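Local coordinates for protein 2-hydroxyisobutyryl-CoA mutase large subunit (Aquincola tertiaricarbonis, PDB 4R3U) that isomerises 2-hydroxyisobutyryl-CoA and (S)-3-hydroxybutyryl-CoA as the substrate-binding large subunit of a cobalamin-dependent mutase, at residues 343-348 / 362-367; 305-310 / 420-425; 215-220 / 255-260. All blocks are in the same frame, centred on the assembly; numbering follows the deposited sequence.

All three contacts are buried, and none is a true surface patch, although contact 1 has a partly exposed residue at one end. Contact 3 lies closest to the centre of the chain and shapes the substrate and cobalamin pocket; contact 1 joins a barrel strand to its following helix near the 5'-deoxyadenosine; contact 2 lies furthest out, where two helices meet beside the second subunit. The chemistry follows position: contact 2 is aromatic and aliphatic, contact 1 turns on one glutamine amide, and contact 3 mixes small apolar groups with polar groups facing the ligand. Ser367 OG to Phe306 O ties contact 1 to contact 2, and Glu259 OE1 to Ala347 N ties it to contact 3.

Contact 1: 343-348 / 362-367; sequences QTAAAT and SLQALS. With 5AD (5'-deoxyadenosine), chain G.
Gln364 lies against Thr344 at the end of strand 340-344 and stretches on to Thr348 in the turn beyond. The packing is tightest at Thr344, whose CG2 sits 3.6 Å from the backbone N of Ala365 and whose CB is 3.4 Å from OE1 of Gln364. Threonine suits this place because its two branches do different work: the methyl packs on the helix, while OG1, set between the backbone N and the carbonyl carbon (chi1 64°), meets a water. That water donates to Gln364 OE1 over 2.8 Å. The looser side is the partly exposed Thr348, met tip to tip. Gln364 NE2 donates to Thr348 OG1 at 3.0 Å and 158°, with the oxygen close to the amide plane. Thr348 OG1 in turn donates to Ala345 O at 2.6 Å, which fixes the hydroxyl as acceptor for the glutamine. An alanine in place of Thr348 would probably leave Gln364 NE2 without this acceptor and its amide freer to turn. One residue before Thr344, Gln343 NE2 lies 2.8 Å from O3' of 5'-deoxyadenosine. Such strand-to-helix packing belongs to a beta-alpha-beta crossover of the mutase's TIM barrel, formed by strand 340-344, helix 357-370 and strand 375-377.

Contact 2: 305-310 / 420-425; sequences DFFEEV and YYVEAL
Asp305 approaches Tyr421 only loosely, its OD1 lying 4.4 Å from the tyrosine OH. Asp305 is the N-cap of helix 306-327: OD1 accepts a weak bond from Glu308 N at 3.4 Å, and OD2 accepts from the backbone N of Ile52. A short acidic side chain suits such a helix start. Phe306 does not touch helix 420-425, but its CD2 rests over the centre of the Phe307 ring. Phe307 is the main apolar anchor. Its CG stands beside the backbone N, anti to the carbonyl carbon (chi1 -68°), and Tyr421 comes to the face opposite Phe306 in an offset edge-to-face pair, the centroids 5.7 Å apart and the planes at 64°. Tyr421 CE2 also approaches Phe307 CB to 3.4 Å. Val422 meets the same phenylalanine at about a right angle, its CG2 3.6 Å from CD1. At Glu308 the backbone does the packing, with CA 3.7 Å from Leu425 CD2, while the carboxylate is held elsewhere by Tyr429, Thr51 and Gly53. Val310 closes the segment, its CG1 touching CG1 of Val422 at 4.1 Å, so the branched Val422 serves two partners with its two methyls. The axes of segments 306-310 and 420-425 cross at -50°. Around this interface, helix 357-370 packs on Phe306 and Val310, and helix 264-283 touches Glu308 through Pro264. Pro415 and Val412 of the second subunit pack on Phe307 and Tyr421, placing this meeting of helices 306-327 and 420-442 against the neighbouring large subunit.

Contact 3: 215-220 / 255-260; sequences EYMAQK and YHISEA. With 3HC (3-hydroxybutanoyl-coenzyme A), chain E.
Two short helices, 213-219 and 255-259, line part of the acyl-CoA pocket, with Gln219 and His256 both reaching the ligand. His256 NE2 donates to O1, the thioester carbonyl oxygen of 3-hydroxybutanoyl-CoA, at 2.9 Å and 157°, the oxygen lying at the ring edge in its plane; NE2 makes the same bond to the 2-hydroxyisobutanoyl-CoA also modelled in the site. Gln219 crosses this ring obliquely, amide and imidazole planes 51° apart, with OE1 3.2 Å from His256 CD2. Glu215 OE2 accepts from Gln219 NE2 through its syn lone pair at 2.8 Å and 174°, which is likely to hold the amide so that OE1 faces the substrate, 3.4 Å from C4. Both helices follow strands of the TIM barrel, 206-208 and 252-253, at the strands' C-terminal ends. Behind the polar pair, the small Ala218 lets the axes of segments 215-219 and 255-259 approach to 8.3 Å: its CB lies 3.4 Å from His256 O and 3.7 Å from Ala260 CB. Ala218 O bonds to N52 of cobalamin. Further from the ligand, Met217 SD and Ile257 CD1 meet at 4.1 Å, beside helices 264-283 and 454-472; the long unbranched methionine suits the reach across to the isoleucine tip.

Contact 1: 343-348 / 362-367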
loop_
_atom_site.group_PDB
_atom_site.type_symbol
_atom_site.label_atom_id
_atom_site.label_comp_id
_atom_site.label_asym_id
_atom_site.label_seq_id
_atom_site.Cartn_x
_atom_site.Cartn_y
_atom_site.Cartn_z
ATOM N N GLN A 343 -3.678 15.253 0.098
ATOM C CA GLN A 343 -2.255 14.975 0.122
ATOM C C GLN A 343 -2.084 13.983 1.232
ATOM O O GLN A 343 -2.740 14.111 2.268
ATOM C CB GLN A 343 -1.415 16.240 0.361
ATOM C CG GLN A 343 0.102 16.002 0.243
ATOM C CD GLN A 343 0.924 17.267 0.351
ATOM O OE1 GLN A 343 0.433 18.394 0.247
ATOM N NE2 GLN A 343 2.208 17.112 0.519
ATOM N N THR A 344 -1.229 12.976 1.014
ATOM C CA THR A 344 -0.933 11.956 2.001
ATOM C C THR A 344 -0.148 12.615 3.139
ATOM O O THR A 344 0.509 13.653 2.907
ATOM C CB THR A 344 -0.291 10.722 1.325
ATOM O OG1 THR A 344 0.965 11.076 0.744
ATOM C CG2 THR A 344 -1.197 10.098 0.250
ATOM N N ALA A 345 -0.267 12.072 4.388
ATOM C CA ALA A 345 0.410 12.650 5.547
ATOM C C ALA A 345 1.927 12.529 5.538
ATOM O O ALA A 345 2.503 11.471 5.847
ATOM C CB ALA A 345 -0.159 12.078 6.829
ATOM N N ALA A 346 2.579 13.651 5.254
ATOM C CA ALA A 346 4.026 13.811 5.239
ATOM C C ALA A 346 4.599 13.594 6.690
ATOM O O ALA A 346 5.678 13.005 6.850
ATOM C CB ALA A 346 4.323 15.192 4.754
ATOM N N ALA A 347 3.831 14.012 7.743
ATOM C CA ALA A 347 4.248 13.851 9.128
ATOM C C ALA A 347 4.402 12.357 9.589
ATOM O O ALA A 347 5.065 12.102 10.619
ATOM C CB ALA A 347 3.318 14.624 10.061
ATOM N N THR A 348 3.817 11.388 8.829
ATOM C CA THR A 348 3.918 9.954 9.144
ATOM C C THR A 348 5.198 9.302 8.577
ATOM O O THR A 348 5.553 8.178 8.957
ATOM C CB THR A 348 2.732 9.184 8.626
ATOM O OG1 THR A 348 2.733 9.257 7.215
ATOM C CG2 THR A 348 1.418 9.643 9.199
ATOM N N SER A 362 1.131 4.324 0.175
ATOM C CA SER A 362 0.200 3.468 -0.598
ATOM C C SER A 362 -1.149 3.409 0.124
ATOM O O SER A 362 -2.180 3.699 -0.479
ATOM C CB SER A 362 0.754 2.052 -0.756
ATOM O OG SER A 362 1.834 2.083 -1.668
ATOM N N LEU A 363 -1.115 3.093 1.446
ATOM C CA LEU A 363 -2.295 2.980 2.287
ATOM C C LEU A 363 -3.060 4.312 2.360
ATOM O O LEU A 363 -4.292 4.319 2.221
ATOM C CB LEU A 363 -1.900 2.453 3.689
ATOM C CG LEU A 363 -1.088 1.155 3.699
ATOM C CD1 LEU A 363 -0.700 0.760 5.086
ATOM C CD2 LEU A 363 -1.809 0.014 2.990
ATOM N N GLN A 364 -2.310 5.425 2.535
ATOM C CA GLN A 364 -2.837 6.782 2.612
ATOM C C GLN A 364 -3.471 7.227 1.280
ATOM O O GLN A 364 -4.541 7.823 1.295
ATOM C CB GLN A 364 -1.762 7.746 3.100
ATOM C CG GLN A 364 -1.412 7.544 4.565
ATOM C CD GLN A 364 -0.094 8.174 4.932
ATOM O OE1 GLN A 364 0.346 9.149 4.307
ATOM N NE2 GLN A 364 0.570 7.634 5.967
ATOM N N ALA A 365 -2.860 6.862 0.127
ATOM C CA ALA A 365 -3.410 7.118 -1.178
ATOM C C ALA A 365 -4.741 6.357 -1.308
ATOM O O ALA A 365 -5.726 6.936 -1.766
ATOM C CB ALA A 365 -2.440 6.674 -2.243
ATOM N N LEU A 366 -4.788 5.085 -0.879
ATOM C CA LEU A 366 -5.991 4.258 -0.921
ATOM C C LEU A 366 -7.139 4.850 -0.088
ATOM O O LEU A 366 -8.271 4.869 -0.567
ATOM C CB LEU A 366 -5.702 2.788 -0.550
ATOM C CG LEU A 366 -6.909 1.805 -0.670
ATOM C CD1 LEU A 366 -7.493 1.783 -2.120
ATOM C CD2 LEU A 366 -6.543 0.435 -0.181
ATOM N N SER A 367 -6.846 5.348 1.130
ATOM C CA SER A 367 -7.806 6.028 2.014
ATOM C C SER A 367 -8.413 7.252 1.281
ATOM O O SER A 367 -9.609 7.490 1.380
ATOM C CB SER A 367 -7.112 6.507 3.289
ATOM O OG SER A 367 -7.155 5.574 4.354
HETATM N N1 5AD G . 8.463 20.013 -4.540
HETATM C C2 5AD G . 7.663 18.927 -4.187
HETATM N N3 5AD G . 7.086 18.893 -2.892
HETATM C C4 5AD G . 7.251 19.949 -2.068
HETATM N N9 5AD G . 6.838 20.192 -0.821
HETATM C C8 5AD G . 7.210 21.437 -0.510
HETATM N N7 5AD G . 7.923 21.944 -1.502
HETATM C C5 5AD G . 7.937 21.035 -2.483
HETATM C C6 5AD G . 8.513 21.055 -3.695
HETATM N N6 5AD G . 9.216 22.140 -3.972
HETATM C "C1'" 5AD G . 5.851 19.487 0.015
HETATM C "C2'" 5AD G . 6.256 18.151 0.532
HETATM C "C3'" 5AD G . 5.531 18.108 1.866
HETATM C "C4'" 5AD G . 4.802 19.445 2.004
HETATM C "C5'" 5AD G . 4.971 19.981 3.421
HETATM O "O4'" 5AD G . 5.563 20.285 1.174
HETATM O "O2'" 5AD G . 5.703 17.141 -0.322
HETATM O "O3'" 5AD G . 4.610 17.001 1.869
HETATM O O HOH W 1 2.453 9.950 2.639
#

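Contact 2: 305-310 / 420-425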
loop_
_atom_site.group_PDB
_atom_site.type_symbol
_atom_site.label_atom_id
_atom_site.label_comp_id
_atom_site.label_asym_id
_atom_site.label_seq_id
_atom_site.Cartn_x
_atom_site.Cartn_y
_atom_site.Cartn_z
ATOM N N ASP A 305 -4.495 6.634 10.057
ATOM C CA ASP A 305 -5.554 5.704 10.489
ATOM C C ASP A 305 -6.468 5.467 9.306
ATOM O O ASP A 305 -7.333 6.305 8.977
ATOM C CB ASP A 305 -6.321 6.167 11.738
ATOM C CG ASP A 305 -7.072 5.051 12.464
ATOM O OD1 ASP A 305 -7.906 4.355 11.808
ATOM O OD2 ASP A 305 -6.863 4.895 13.698
ATOM N N PHE A 306 -6.213 4.347 8.622
ATOM C CA PHE A 306 -6.903 3.953 7.406
ATOM C C PHE A 306 -8.419 4.225 7.367
ATOM O O PHE A 306 -8.873 4.949 6.481
ATOM C CB PHE A 306 -6.555 2.496 7.047
ATOM C CG PHE A 306 -7.056 2.065 5.695
ATOM C CD1 PHE A 306 -6.366 2.416 4.538
ATOM C CD2 PHE A 306 -8.223 1.309 5.575
ATOM C CE1 PHE A 306 -6.835 2.036 3.282
ATOM C CE2 PHE A 306 -8.681 0.901 4.321
ATOM C CZ PHE A 306 -7.984 1.271 3.179
ATOM N N PHE A 307 -9.181 3.655 8.324
ATOM C CA PHE A 307 -10.636 3.806 8.383
ATOM C C PHE A 307 -11.125 5.123 8.901
ATOM O O PHE A 307 -12.079 5.665 8.325
ATOM C CB PHE A 307 -11.311 2.642 9.086
ATOM C CG PHE A 307 -11.195 1.363 8.298
ATOM C CD1 PHE A 307 -11.897 1.194 7.108
ATOM C CD2 PHE A 307 -10.359 0.342 8.724
ATOM C CE1 PHE A 307 -11.790 0.015 6.379
ATOM C CE2 PHE A 307 -10.250 -0.830 7.988
ATOM C CZ PHE A 307 -10.979 -0.989 6.826
ATOM N N GLU A 308 -10.436 5.684 9.932
ATOM C CA GLU A 308 -10.758 7.002 10.486
ATOM C C GLU A 308 -10.715 8.133 9.406
ATOM O O GLU A 308 -11.595 8.992 9.372
ATOM C CB GLU A 308 -9.822 7.310 11.633
ATOM C CG GLU A 308 -9.838 8.743 12.115
ATOM C CD GLU A 308 -9.073 8.900 13.410
ATOM O OE1 GLU A 308 -7.832 8.707 13.403
ATOM O OE2 GLU A 308 -9.739 9.127 14.448
ATOM N N GLU A 309 -9.700 8.108 8.537
ATOM C CA GLU A 309 -9.502 9.073 7.456
ATOM C C GLU A 309 -10.607 9.017 6.429
ATOM O O GLU A 309 -11.089 10.057 6.038
ATOM C CB GLU A 309 -8.099 8.893 6.832
ATOM C CG GLU A 309 -7.023 9.373 7.785
ATOM C CD GLU A 309 -7.147 10.848 8.146
ATOM O OE1 GLU A 309 -7.074 11.687 7.220
ATOM O OE2 GLU A 309 -7.319 11.169 9.345
ATOM N N VAL A 310 -11.084 7.819 6.083
ATOM C CA VAL A 310 -12.219 7.605 5.179
ATOM C C VAL A 310 -13.520 8.147 5.836
ATOM O O VAL A 310 -14.282 8.872 5.194
ATOM C CB VAL A 310 -12.348 6.106 4.782
ATOM C CG1 VAL A 310 -13.586 5.867 3.930
ATOM C CG2 VAL A 310 -11.090 5.610 4.061
ATOM N N TYR A 420 -20.502 -1.229 8.845
ATOM C CA TYR A 420 -20.980 -0.876 10.174
ATOM C C TYR A 420 -20.028 0.065 10.920
ATOM O O TYR A 420 -20.469 1.068 11.469
ATOM C CB TYR A 420 -21.316 -2.129 10.977
ATOM C CG TYR A 420 -22.236 -3.108 10.278
ATOM C CD1 TYR A 420 -23.401 -2.675 9.642
ATOM C CD2 TYR A 420 -21.976 -4.477 10.306
ATOM C CE1 TYR A 420 -24.266 -3.580 9.026
ATOM C CE2 TYR A 420 -22.853 -5.394 9.730
ATOM C CZ TYR A 420 -23.997 -4.942 9.091
ATOM O OH TYR A 420 -24.815 -5.871 8.497
ATOM N N TYR A 421 -18.725 -0.209 10.843
ATOM C CA TYR A 421 -17.673 0.578 11.468
ATOM C C TYR A 421 -17.534 1.941 10.804
ATOM O O TYR A 421 -17.617 2.957 11.509
ATOM C CB TYR A 421 -16.341 -0.216 11.496
ATOM C CG TYR A 421 -15.114 0.564 11.937
ATOM C CD1 TYR A 421 -15.172 1.454 13.016
ATOM C CD2 TYR A 421 -13.883 0.382 11.309
ATOM C CE1 TYR A 421 -14.061 2.201 13.401
ATOM C CE2 TYR A 421 -12.755 1.104 11.704
ATOM C CZ TYR A 421 -12.854 2.027 12.740
ATOM O OH TYR A 421 -11.751 2.764 13.120
ATOM N N VAL A 422 -17.342 1.980 9.459
ATOM C CA VAL A 422 -17.144 3.235 8.733
ATOM C C VAL A 422 -18.374 4.117 8.889
ATOM O O VAL A 422 -18.231 5.304 9.188
ATOM C CB VAL A 422 -16.668 3.026 7.260
ATOM C CG1 VAL A 422 -16.441 4.359 6.518
ATOM C CG2 VAL A 422 -15.410 2.162 7.204
ATOM N N GLU A 423 -19.578 3.530 8.810
ATOM C CA GLU A 423 -20.820 4.288 8.992
ATOM C C GLU A 423 -21.007 4.892 10.382
ATOM O O GLU A 423 -21.384 6.058 10.481
ATOM C CB GLU A 423 -22.065 3.542 8.489
ATOM C CG GLU A 423 -22.091 3.279 6.985
ATOM C CD GLU A 423 -21.998 4.426 5.991
ATOM O OE1 GLU A 423 -21.937 5.607 6.400
ATOM O OE2 GLU A 423 -21.983 4.127 4.777
ATOM N N ALA A 424 -20.671 4.133 11.444
ATOM C CA ALA A 424 -20.734 4.568 12.841
ATOM C C ALA A 424 -19.701 5.654 13.107
ATOM O O ALA A 424 -20.023 6.661 13.746
ATOM C CB ALA A 424 -20.500 3.383 13.766
ATOM N N LEU A 425 -18.464 5.467 12.585
ATOM C CA LEU A 425 -17.390 6.447 12.718
ATOM C C LEU A 425 -17.694 7.731 11.935
ATOM O O LEU A 425 -17.447 8.819 12.467
ATOM C CB LEU A 425 -16.041 5.827 12.308
ATOM C CG LEU A 425 -14.765 6.464 12.896
ATOM C CD1 LEU A 425 -14.872 6.690 14.435
ATOM C CD2 LEU A 425 -13.548 5.634 12.548
#

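Contact 3: 215-220 / 255-260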
loop_
_atom_site.group_PDB
_atom_site.type_symbol
_atom_site.label_atom_id
_atom_site.label_comp_id
_atom_site.label_asym_id
_atom_site.label_seq_id
_atom_site.Cartn_x
_atom_site.Cartn_y
_atom_site.Cartn_z
ATOM N N GLU A 215 -3.713 30.004 7.823
ATOM C CA GLU A 215 -2.342 30.534 7.911
ATOM C C GLU A 215 -2.096 31.049 9.323
ATOM O O GLU A 215 -1.064 30.743 9.909
ATOM C CB GLU A 215 -2.123 31.645 6.871
ATOM C CG GLU A 215 -2.047 31.132 5.426
ATOM C CD GLU A 215 -0.971 30.096 5.174
ATOM O OE1 GLU A 215 0.083 30.169 5.836
ATOM O OE2 GLU A 215 -1.215 29.153 4.395
ATOM N N TYR A 216 -3.083 31.770 9.900
ATOM C CA TYR A 216 -2.990 32.255 11.285
ATOM C C TYR A 216 -3.025 31.080 12.266
ATOM O O TYR A 216 -2.294 31.058 13.255
ATOM C CB TYR A 216 -4.107 33.269 11.599
ATOM C CG TYR A 216 -4.037 34.518 10.749
ATOM C CD1 TYR A 216 -2.998 35.433 10.899
ATOM C CD2 TYR A 216 -5.019 34.797 9.805
ATOM C CE1 TYR A 216 -2.915 36.574 10.096
ATOM C CE2 TYR A 216 -4.953 35.941 9.006
ATOM C CZ TYR A 216 -3.893 36.821 9.145
ATOM O OH TYR A 216 -3.819 37.940 8.346
ATOM N N MET A 217 -3.872 30.098 11.953
ATOM C CA MET A 217 -4.108 28.885 12.707
ATOM C C MET A 217 -2.903 27.921 12.620
ATOM O O MET A 217 -2.490 27.356 13.643
ATOM C CB MET A 217 -5.328 28.164 12.094
ATOM C CG MET A 217 -6.659 28.641 12.546
ATOM S SD MET A 217 -7.876 27.374 12.084
ATOM C CE MET A 217 -9.364 28.284 12.369
ATOM N N ALA A 218 -2.395 27.670 11.398
ATOM C CA ALA A 218 -1.384 26.633 11.181
ATOM C C ALA A 218 -0.212 26.874 10.239
ATOM O O ALA A 218 0.878 26.507 10.614
ATOM C CB ALA A 218 -2.069 25.317 10.815
ATOM N N GLN A 219 -0.421 27.332 8.987
ATOM C CA GLN A 219 0.713 27.399 8.059
ATOM C C GLN A 219 1.717 28.555 8.249
ATOM O O GLN A 219 2.889 28.442 7.863
ATOM C CB GLN A 219 0.302 27.123 6.609
ATOM C CG GLN A 219 1.505 27.102 5.657
ATOM C CD GLN A 219 1.242 26.423 4.369
ATOM O OE1 GLN A 219 1.943 25.486 4.032
ATOM N NE2 GLN A 219 0.236 26.888 3.617
ATOM N N LYS A 220 1.262 29.627 8.924
ATOM C CA LYS A 220 2.056 30.789 9.331
ATOM C C LYS A 220 2.612 31.699 8.198
ATOM O O LYS A 220 3.640 32.375 8.369
ATOM C CB LYS A 220 3.103 30.380 10.383
ATOM C CG LYS A 220 2.567 29.469 11.488
ATOM C CD LYS A 220 1.518 30.134 12.381
ATOM C CE LYS A 220 1.010 29.209 13.441
ATOM N NZ LYS A 220 1.582 29.544 14.760
ATOM N N TYR A 255 -5.304 20.185 5.759
ATOM C CA TYR A 255 -3.987 19.579 5.669
ATOM C C TYR A 255 -2.955 20.155 6.671
ATOM O O TYR A 255 -2.328 19.409 7.436
ATOM C CB TYR A 255 -3.446 19.647 4.216
ATOM C CG TYR A 255 -2.108 18.941 4.052
ATOM C CD1 TYR A 255 -2.043 17.562 3.850
ATOM C CD2 TYR A 255 -0.907 19.640 4.178
ATOM C CE1 TYR A 255 -0.821 16.892 3.798
ATOM C CE2 TYR A 255 0.323 18.982 4.117
ATOM C CZ TYR A 255 0.364 17.605 3.928
ATOM O OH TYR A 255 1.575 16.947 3.858
ATOM N N HIS A 256 -2.776 21.480 6.631
ATOM C CA HIS A 256 -1.814 22.222 7.431
ATOM C C HIS A 256 -2.155 22.188 8.894
ATOM O O HIS A 256 -1.240 22.194 9.715
ATOM C CB HIS A 256 -1.700 23.654 6.910
ATOM C CG HIS A 256 -1.693 23.729 5.413
ATOM N ND1 HIS A 256 -2.883 23.793 4.685
ATOM C CD2 HIS A 256 -0.652 23.713 4.550
ATOM C CE1 HIS A 256 -2.517 23.836 3.415
ATOM N NE2 HIS A 256 -1.188 23.797 3.284
ATOM N N ILE A 257 -3.478 22.177 9.232
ATOM C CA ILE A 257 -3.969 22.084 10.607
ATOM C C ILE A 257 -3.519 20.713 11.138
ATOM O O ILE A 257 -2.916 20.648 12.217
ATOM C CB ILE A 257 -5.520 22.339 10.701
ATOM C CG1 ILE A 257 -5.878 23.821 10.369
ATOM C CG2 ILE A 257 -6.108 21.933 12.082
ATOM C CD1 ILE A 257 -7.288 24.041 9.807
ATOM N N SER A 258 -3.741 19.631 10.348
ATOM C CA SER A 258 -3.298 18.281 10.731
ATOM C C SER A 258 -1.771 18.223 10.900
ATOM O O SER A 258 -1.266 17.775 11.935
ATOM C CB SER A 258 -3.735 17.255 9.691
ATOM O OG SER A 258 -3.411 15.951 10.137
ATOM N N GLU A 259 -1.048 18.666 9.863
ATOM C CA GLU A 259 0.415 18.665 9.816
ATOM C C GLU A 259 1.089 19.540 10.896
ATOM O O GLU A 259 2.237 19.257 11.283
ATOM C CB GLU A 259 0.905 18.961 8.403
ATOM C CG GLU A 259 0.578 17.840 7.436
ATOM C CD GLU A 259 1.537 16.671 7.456
ATOM O OE1 GLU A 259 1.074 15.526 7.657
ATOM O OE2 GLU A 259 2.758 16.904 7.305
ATOM N N ALA A 260 0.356 20.564 11.403
ATOM C CA ALA A 260 0.786 21.418 12.514
ATOM C C ALA A 260 0.655 20.641 13.862
ATOM O O ALA A 260 1.072 21.151 14.899
ATOM C CB ALA A 260 -0.045 22.692 12.557
HETATM N N1A 3HC E . -18.167 12.852 -14.284
HETATM C C2A 3HC E . -18.328 14.048 -15.143
HETATM N N3A 3HC E . -17.350 15.096 -14.824
HETATM C C4A 3HC E . -16.420 14.929 -13.853
HETATM C C5A 3HC E . -16.352 13.801 -13.114
HETATM C C6A 3HC E . -17.230 12.794 -13.321
HETATM N N6A 3HC E . -17.117 11.708 -12.558
HETATM N N7A 3HC E . -15.333 13.945 -12.262
HETATM C C8A 3HC E . -14.777 15.134 -12.475
HETATM N N9A 3HC E . -15.464 15.752 -13.431
HETATM C C1B 3HC E . -15.242 17.104 -14.028
HETATM C C2B 3HC E . -15.454 18.224 -13.031
HETATM O O2B 3HC E . -16.827 18.625 -12.970
HETATM C C3B 3HC E . -14.564 19.321 -13.591
HETATM O O3B 3HC E . -15.228 20.025 -14.669
HETATM P P3B 3HC E . -15.222 21.634 -14.814
HETATM O O7A 3HC E . -13.786 21.952 -14.952
HETATM O O8A 3HC E . -16.020 21.827 -16.050
HETATM O O9A 3HC E . -15.875 22.071 -13.559
HETATM C C4B 3HC E . -13.387 18.553 -14.183
HETATM O O4B 3HC E . -13.864 17.201 -14.457
HETATM C C5B 3HC E . -12.183 18.556 -13.224
HETATM O O5B 3HC E . -12.442 17.685 -12.100
HETATM P P1A 3HC E . -12.530 18.201 -10.557
HETATM O O1A 3HC E . -12.925 19.633 -10.479
HETATM O O2A 3HC E . -13.314 17.218 -9.790
HETATM O O3A 3HC E . -10.951 17.959 -10.177
HETATM P P2A 3HC E . -9.757 19.060 -10.160
HETATM O O4A 3HC E . -8.510 18.361 -9.813
HETATM O O5A 3HC E . -9.783 19.910 -11.376
HETATM O O6A 3HC E . -10.219 19.964 -8.947
HETATM C CBP 3HC E . -10.290 20.827 -6.683
HETATM C CCP 3HC E . -10.200 19.563 -7.566
HETATM C CDP 3HC E . -11.690 21.415 -6.902
HETATM C CEP 3HC E . -10.174 20.426 -5.208
HETATM C CAP 3HC E . -9.200 21.878 -7.084
HETATM O OAP 3HC E . -9.307 23.139 -6.388
HETATM C C9P 3HC E . -7.732 21.369 -7.148
HETATM O O9P 3HC E . -7.276 20.863 -8.175
HETATM N N8P 3HC E . -6.976 21.603 -6.063
HETATM C C7P 3HC E . -5.556 21.232 -6.033
HETATM C C6P 3HC E . -4.880 21.831 -4.808
HETATM C C5P 3HC E . -3.420 21.387 -4.674
HETATM O O5P 3HC E . -2.906 20.553 -5.424
HETATM N N4P 3HC E . -2.779 21.999 -3.672
HETATM C C3P 3HC E . -1.388 21.714 -3.349
HETATM C C2P 3HC E . -1.175 22.071 -1.902
HETATM S S1P 3HC E . 0.510 21.666 -1.349
HETATM C C1 3HC E . 0.347 22.277 0.336
HETATM O O1 3HC E . -0.224 23.325 0.631
HETATM C C2 3HC E . 0.889 21.366 1.452
HETATM C C3 3HC E . 2.413 21.443 1.579
HETATM O O3 3HC E . 3.009 21.100 0.333
HETATM C C4 3HC E . 2.868 22.841 2.026
#